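Long-range contacts in universal stress protein (Mycobacterium smegmatis, PDB 5AHW), which binds cyclic AMP as a homodimeric member of the universal stress protein family, probably serving in cAMP signalling: residues V7-D12 with L110-N115; N32-I37 with D85-P90. All coordinates share one frame; numbering follows the deposited sequence.

In the fold
Both interactions lie in one parallel five-stranded sheet with strand order 3-2-1-4-5: interaction 1 pairs central strand 6-10 with 110-114, and interaction 2 pairs 34-41 with edge strand 86-92. Their centres are about 11 Å apart and, along the chain, interaction 2 is nested inside the loop that interaction 1 closes. Strands 6-10 and 34-41 are themselves neighbours, joined by probable hydrogen bonds from I36 N to V7 O and from V7 N to K34 O, each 2.9 Å. Interaction 1 ends directly on the bound cAMP. Interaction 2 stands farther back, the side chain of I37 being about 8 Å from the nucleotide, and I37 CG2 packs 3.6 Å from CG2 of T11, a pocket residue of interaction 1.

Interaction 1: residues V7-D12 with L110-N115; sequences VVVGTD and LLVVGN. With CMP (adenosine-3',5'-cyclic-monophosphate), chain K.
V8 is held through both its N and its O by segment 110-115: its N donates to L110 O at 2.8 Å, nearly straight at 173°, and its O accepts from V112 N at 2.7 Å. G10 N then reaches V112 O at 3.2 Å, completing a parallel pairing. Beyond it the strands part, and cyclic AMP sits between their ends. Its O2' hydroxyl gives a 2.5 Å hydrogen bond to G10 O and takes a weak one from G114 N at 3.4 Å. Glycine suits both places, since a CB on G10 would run into the adenine N3 and one on G114 into the phosphate.

Branched aliphatic residues fill the buried sheet on both faces. On one, V7 CG1 packs 3.8 Å from V112 CG2, while V9 CG2, anti to its backbone N, packs against V112 CB. On the other, V8 and L111 run side by side, with L111 CD1 3.6 Å from V8 CG1. D12 CB lies against the adenine near N7, and S14, S16, A40, V116 and T146 add further hydrogen bonds to the nucleotide. Ligand binding at the C-terminal ends of central parallel strands is characteristic of the universal stress protein fold in the HUP clan.

Interaction 2: residues N32-I37 with D85-P90; sequences NAKLII and DIEERP
L35 and I37 form the backbone bonds to segment 85-90 in alternation: L35 N donates to D85 O and its O accepts from E87 N, both at 2.8 Å, then I37 N donates to E87 O and I37 O accepts from R89 N. The parallel strands are twisted by 23°.

Among charged groups, the extended K34 chain, with CG anti to its backbone N (chi1 -178°), carries NZ to E87 OE1 in a salt bridge whose modelled length is doubtfully short. Within segment 85-90, R89 sets its guanidinium edge in plane with E87 OE2, a long ion pair at 3.8 Å from NH1; NH2 also makes a weak, long pair with E105. D85 OD2 lies beside the aliphatic start of K34, 3.5 Å from CB, their opposite charges not in contact. I36 CD1 runs alongside E87, 3.7 Å from OE2.

Of the apolar contacts, I36 CG2 touches R89 CG at 3.3 Å, with L102 and V106 also against I36. On the opposite face I37 CD1 meets I86 CG2 at 3.8 Å, beneath helix 65-80, where E88 OE2 bonds N75.

Aliphatic L35, I36 and I37 suit their buried places, whereas long charged chains suit the sheet's outer strand; the nearby positive charges of K34 and R89 are consistent with an ionised E87, though the K34 geometry is doubtful.

Interaction 1: residues V7-D12 with L110-N115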
loop_
_atom_site.group_PDB
_atom_site.type_symbol
_atom_site.label_atom_id
_atom_site.label_comp_id
_atom_site.label_asym_id
_atom_site.label_seq_id
_atom_site.Cartn_x
_atom_site.Cartn_y
_atom_site.Cartn_z
ATOM N N VAL B 7 9.792 -3.961 6.646
ATOM C CA VAL B 7 8.894 -2.891 6.239
ATOM C C VAL B 7 9.592 -1.565 6.546
ATOM O O VAL B 7 10.128 -1.389 7.619
ATOM C CB VAL B 7 7.613 -2.944 7.028
ATOM C CG1 VAL B 7 6.704 -1.826 6.650
ATOM C CG2 VAL B 7 6.875 -4.264 6.825
ATOM N N VAL B 8 9.582 -0.670 5.586
ATOM C CA VAL B 8 10.105 0.659 5.757
ATOM C C VAL B 8 8.999 1.695 5.753
ATOM O O VAL B 8 8.188 1.689 4.847
ATOM C CB VAL B 8 11.078 1.004 4.619
ATOM C CG1 VAL B 8 11.511 2.463 4.751
ATOM C CG2 VAL B 8 12.363 0.148 4.727
ATOM N N VAL B 9 8.995 2.572 6.756
ATOM C CA VAL B 9 8.017 3.631 6.861
ATOM C C VAL B 9 8.709 4.953 7.000
ATOM O O VAL B 9 9.680 5.092 7.732
ATOM C CB VAL B 9 6.951 3.409 7.976
ATOM C CG1 VAL B 9 7.524 3.364 9.414
ATOM C CG2 VAL B 9 5.831 4.468 7.871
ATOM N N GLY B 10 8.216 5.928 6.240
ATOM C CA GLY B 10 8.733 7.288 6.237
ATOM C C GLY B 10 7.854 8.174 7.065
ATOM O O GLY B 10 6.640 8.141 6.921
ATOM N N THR B 11 8.463 8.887 8.011
ATOM C CA THR B 11 7.790 9.935 8.753
ATOM C C THR B 11 8.559 11.256 8.733
ATOM O O THR B 11 9.768 11.230 8.873
ATOM C CB THR B 11 7.529 9.541 10.217
ATOM O OG1 THR B 11 6.929 10.661 10.912
ATOM C CG2 THR B 11 8.737 9.131 10.920
ATOM N N ASP B 12 7.864 12.385 8.536
ATOM C CA ASP B 12 8.431 13.735 8.735
ATOM C C ASP B 12 8.009 14.389 10.072
ATOM O O ASP B 12 8.199 15.577 10.273
ATOM C CB ASP B 12 8.047 14.673 7.622
ATOM C CG ASP B 12 6.561 14.846 7.543
ATOM O OD1 ASP B 12 5.854 14.028 8.197
ATOM O OD2 ASP B 12 6.107 15.724 6.795
ATOM N N LEU B 110 8.279 -4.057 1.798
ATOM C CA LEU B 110 7.238 -3.049 1.700
ATOM C C LEU B 110 7.718 -1.684 2.198
ATOM O O LEU B 110 8.410 -1.558 3.210
ATOM C CB LEU B 110 6.037 -3.494 2.534
ATOM C CG LEU B 110 4.853 -2.527 2.673
ATOM C CD1 LEU B 110 4.088 -2.516 1.370
ATOM C CD2 LEU B 110 3.946 -2.902 3.835
ATOM N N LEU B 111 7.283 -0.669 1.496
ATOM C CA LEU B 111 7.549 0.694 1.850
ATOM C C LEU B 111 6.223 1.419 2.118
ATOM O O LEU B 111 5.312 1.350 1.318
ATOM C CB LEU B 111 8.255 1.274 0.628
ATOM C CG LEU B 111 8.735 2.686 0.633
ATOM C CD1 LEU B 111 9.313 3.137 1.981
ATOM C CD2 LEU B 111 9.768 2.664 -0.460
ATOM N N VAL B 112 6.093 2.087 3.257
ATOM C CA VAL B 112 4.869 2.707 3.642
ATOM C C VAL B 112 5.031 4.232 3.725
ATOM O O VAL B 112 5.973 4.774 4.336
ATOM C CB VAL B 112 4.468 2.169 5.013
ATOM C CG1 VAL B 112 3.109 2.712 5.467
ATOM C CG2 VAL B 112 4.411 0.656 4.957
ATOM N N VAL B 113 4.084 4.936 3.110
ATOM C CA VAL B 113 3.961 6.371 3.171
ATOM C C VAL B 113 2.493 6.775 3.381
ATOM O O VAL B 113 1.584 6.025 3.069
ATOM C CB VAL B 113 4.529 7.042 1.871
ATOM C CG1 VAL B 113 6.032 6.840 1.720
ATOM C CG2 VAL B 113 3.883 6.515 0.624
ATOM N N GLY B 114 2.249 7.943 3.953
ATOM C CA GLY B 114 0.927 8.596 3.878
ATOM C C GLY B 114 0.701 9.220 2.531
ATOM O O GLY B 114 1.570 9.131 1.641
ATOM N N ASN B 115 -0.436 9.903 2.394
ATOM C CA ASN B 115 -0.950 10.327 1.115
ATOM C C ASN B 115 -0.977 11.802 0.930
ATOM O O ASN B 115 -1.558 12.296 -0.028
ATOM C CB ASN B 115 -2.384 9.772 0.970
ATOM C CG ASN B 115 -3.423 10.496 1.835
ATOM O OD1 ASN B 115 -3.142 11.108 2.889
ATOM N ND2 ASN B 115 -4.659 10.402 1.409
HETATM P P CMP K . 1.990 11.897 5.317
HETATM O O1P CMP K . 0.758 11.237 5.924
HETATM O O2P CMP K . 2.294 13.143 6.009
HETATM O "O5'" CMP K . 1.941 12.051 3.746
HETATM C "C5'" CMP K . 3.087 12.197 2.872
HETATM C "C4'" CMP K . 4.110 11.200 3.340
HETATM O "O4'" CMP K . 5.374 11.335 2.715
HETATM C "C3'" CMP K . 4.424 11.293 4.785
HETATM O "O3'" CMP K . 3.267 10.912 5.517
HETATM C "C2'" CMP K . 5.671 10.405 4.903
HETATM O "O2'" CMP K . 5.384 8.999 4.893
HETATM C "C1'" CMP K . 6.369 10.792 3.589
HETATM N N9 CMP K . 7.369 11.834 3.927
HETATM C C8 CMP K . 7.250 13.165 3.761
HETATM N N7 CMP K . 8.323 13.807 4.247
HETATM C C5 CMP K . 9.146 12.895 4.711
HETATM C C6 CMP K . 10.486 12.880 5.323
HETATM N N6 CMP K . 11.125 14.024 5.523
HETATM N N1 CMP K . 11.021 11.703 5.676
HETATM C C2 CMP K . 10.393 10.538 5.486
HETATM N N3 CMP K . 9.159 10.468 4.945
HETATM C C4 CMP K . 8.511 11.592 4.542
#

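Interaction 2: residues N32-I37 with D85-P90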
loop_
_atom_site.group_PDB
_atom_site.type_symbol
_atom_site.label_atom_id
_atom_site.label_comp_id
_atom_site.label_asym_id
_atom_site.label_seq_id
_atom_site.Cartn_x
_atom_site.Cartn_y
_atom_site.Cartn_z
ATOM N N ASN B 32 5.158 -10.371 11.639
ATOM C CA ASN B 32 6.359 -10.587 12.379
ATOM C C ASN B 32 7.597 -10.005 11.685
ATOM O O ASN B 32 8.597 -10.684 11.558
ATOM C CB ASN B 32 6.529 -12.087 12.533
ATOM C CG ASN B 32 7.172 -12.453 13.825
ATOM O OD1 ASN B 32 7.090 -11.710 14.806
ATOM N ND2 ASN B 32 7.806 -13.615 13.850
ATOM N N ALA B 33 7.513 -8.760 11.182
ATOM C CA ALA B 33 8.625 -8.159 10.439
ATOM C C ALA B 33 9.436 -7.142 11.208
ATOM O O ALA B 33 8.978 -6.524 12.163
ATOM C CB ALA B 33 8.135 -7.563 9.139
ATOM N N LYS B 34 10.655 -6.947 10.746
ATOM C CA LYS B 34 11.426 -5.802 11.158
ATOM C C LYS B 34 10.747 -4.533 10.583
ATOM O O LYS B 34 10.485 -4.468 9.383
ATOM C CB LYS B 34 12.835 -5.948 10.608
ATOM C CG LYS B 34 13.787 -4.836 10.999
ATOM C CD LYS B 34 15.237 -5.231 10.693
ATOM C CE LYS B 34 16.165 -4.012 10.777
ATOM N NZ LYS B 34 17.611 -4.360 11.010
ATOM N N LEU B 35 10.483 -3.557 11.447
ATOM C CA LEU B 35 10.137 -2.238 11.018
ATOM C C LEU B 35 11.314 -1.216 11.079
ATOM O O LEU B 35 11.999 -1.067 12.122
ATOM C CB LEU B 35 9.032 -1.720 11.863
ATOM C CG LEU B 35 8.492 -0.355 11.475
ATOM C CD1 LEU B 35 7.688 -0.411 10.214
ATOM C CD2 LEU B 35 7.588 0.155 12.595
ATOM N N ILE B 36 11.503 -0.499 9.972
ATOM C CA ILE B 36 12.522 0.543 9.867
ATOM C C ILE B 36 11.771 1.870 9.713
ATOM O O ILE B 36 11.034 2.076 8.750
ATOM C CB ILE B 36 13.489 0.245 8.708
ATOM C CG1 ILE B 36 14.231 -1.076 8.962
ATOM C CG2 ILE B 36 14.555 1.334 8.583
ATOM C CD1 ILE B 36 15.147 -1.551 7.844
ATOM N N ILE B 37 11.907 2.741 10.701
ATOM C CA ILE B 37 11.315 4.056 10.605
ATOM C C ILE B 37 12.394 4.996 10.076
ATOM O O ILE B 37 13.474 5.125 10.681
ATOM C CB ILE B 37 10.802 4.540 11.986
ATOM C CG1 ILE B 37 9.892 3.486 12.637
ATOM C CG2 ILE B 37 10.087 5.901 11.866
ATOM C CD1 ILE B 37 9.334 3.866 14.000
ATOM N N ASP B 85 10.218 -5.327 16.664
ATOM C CA ASP B 85 11.538 -5.202 16.095
ATOM C C ASP B 85 11.661 -3.896 15.249
ATOM O O ASP B 85 11.451 -3.919 14.045
ATOM C CB ASP B 85 11.797 -6.417 15.237
ATOM C CG ASP B 85 13.157 -6.382 14.602
ATOM O OD1 ASP B 85 13.927 -5.479 14.969
ATOM O OD2 ASP B 85 13.450 -7.255 13.756
ATOM N N ILE B 86 12.055 -2.792 15.891
ATOM C CA ILE B 86 12.030 -1.438 15.305
ATOM C C ILE B 86 13.409 -0.802 15.268
ATOM O O ILE B 86 14.148 -0.800 16.250
ATOM C CB ILE B 86 11.116 -0.527 16.134
ATOM C CG1 ILE B 86 9.729 -1.164 16.259
ATOM C CG2 ILE B 86 11.034 0.862 15.530
ATOM C CD1 ILE B 86 8.904 -0.597 17.387
ATOM N N GLU B 87 13.741 -0.224 14.126
ATOM C CA GLU B 87 15.042 0.360 13.899
ATOM C C GLU B 87 14.739 1.795 13.504
ATOM O O GLU B 87 13.771 2.001 12.776
ATOM C CB GLU B 87 15.678 -0.405 12.772
ATOM C CG GLU B 87 17.116 -0.061 12.435
ATOM C CD GLU B 87 17.709 -0.979 11.352
ATOM O OE1 GLU B 87 18.049 -2.127 11.711
ATOM O OE2 GLU B 87 17.827 -0.553 10.150
ATOM N N GLU B 88 15.480 2.790 14.011
ATOM C CA GLU B 88 15.273 4.196 13.559
ATOM C C GLU B 88 16.433 4.593 12.597
ATOM O O GLU B 88 17.617 4.283 12.898
ATOM C CB GLU B 88 15.244 5.134 14.756
ATOM C CG GLU B 88 14.270 4.819 15.865
ATOM C CD GLU B 88 14.516 5.665 17.095
ATOM O OE1 GLU B 88 15.331 6.576 17.025
ATOM O OE2 GLU B 88 13.928 5.454 18.163
ATOM N N ARG B 89 16.125 5.209 11.450
ATOM C CA ARG B 89 17.160 5.654 10.494
ATOM C C ARG B 89 17.025 7.145 10.134
ATOM O O ARG B 89 16.193 7.478 9.307
ATOM C CB ARG B 89 17.064 4.883 9.179
ATOM C CG ARG B 89 17.082 3.376 9.280
ATOM C CD ARG B 89 18.433 2.824 9.664
ATOM N NE ARG B 89 19.370 3.342 8.685
ATOM C CZ ARG B 89 19.821 2.696 7.612
ATOM N NH1 ARG B 89 19.532 1.410 7.402
ATOM N NH2 ARG B 89 20.607 3.372 6.771
ATOM N N PRO B 90 17.813 8.031 10.760
ATOM C CA PRO B 90 17.882 9.410 10.305
ATOM C C PRO B 90 18.626 9.414 9.000
ATOM O O PRO B 90 19.701 8.956 8.978
ATOM C CB PRO B 90 18.738 10.102 11.370
ATOM C CG PRO B 90 19.449 9.001 12.075
ATOM C CD PRO B 90 18.661 7.769 11.928
#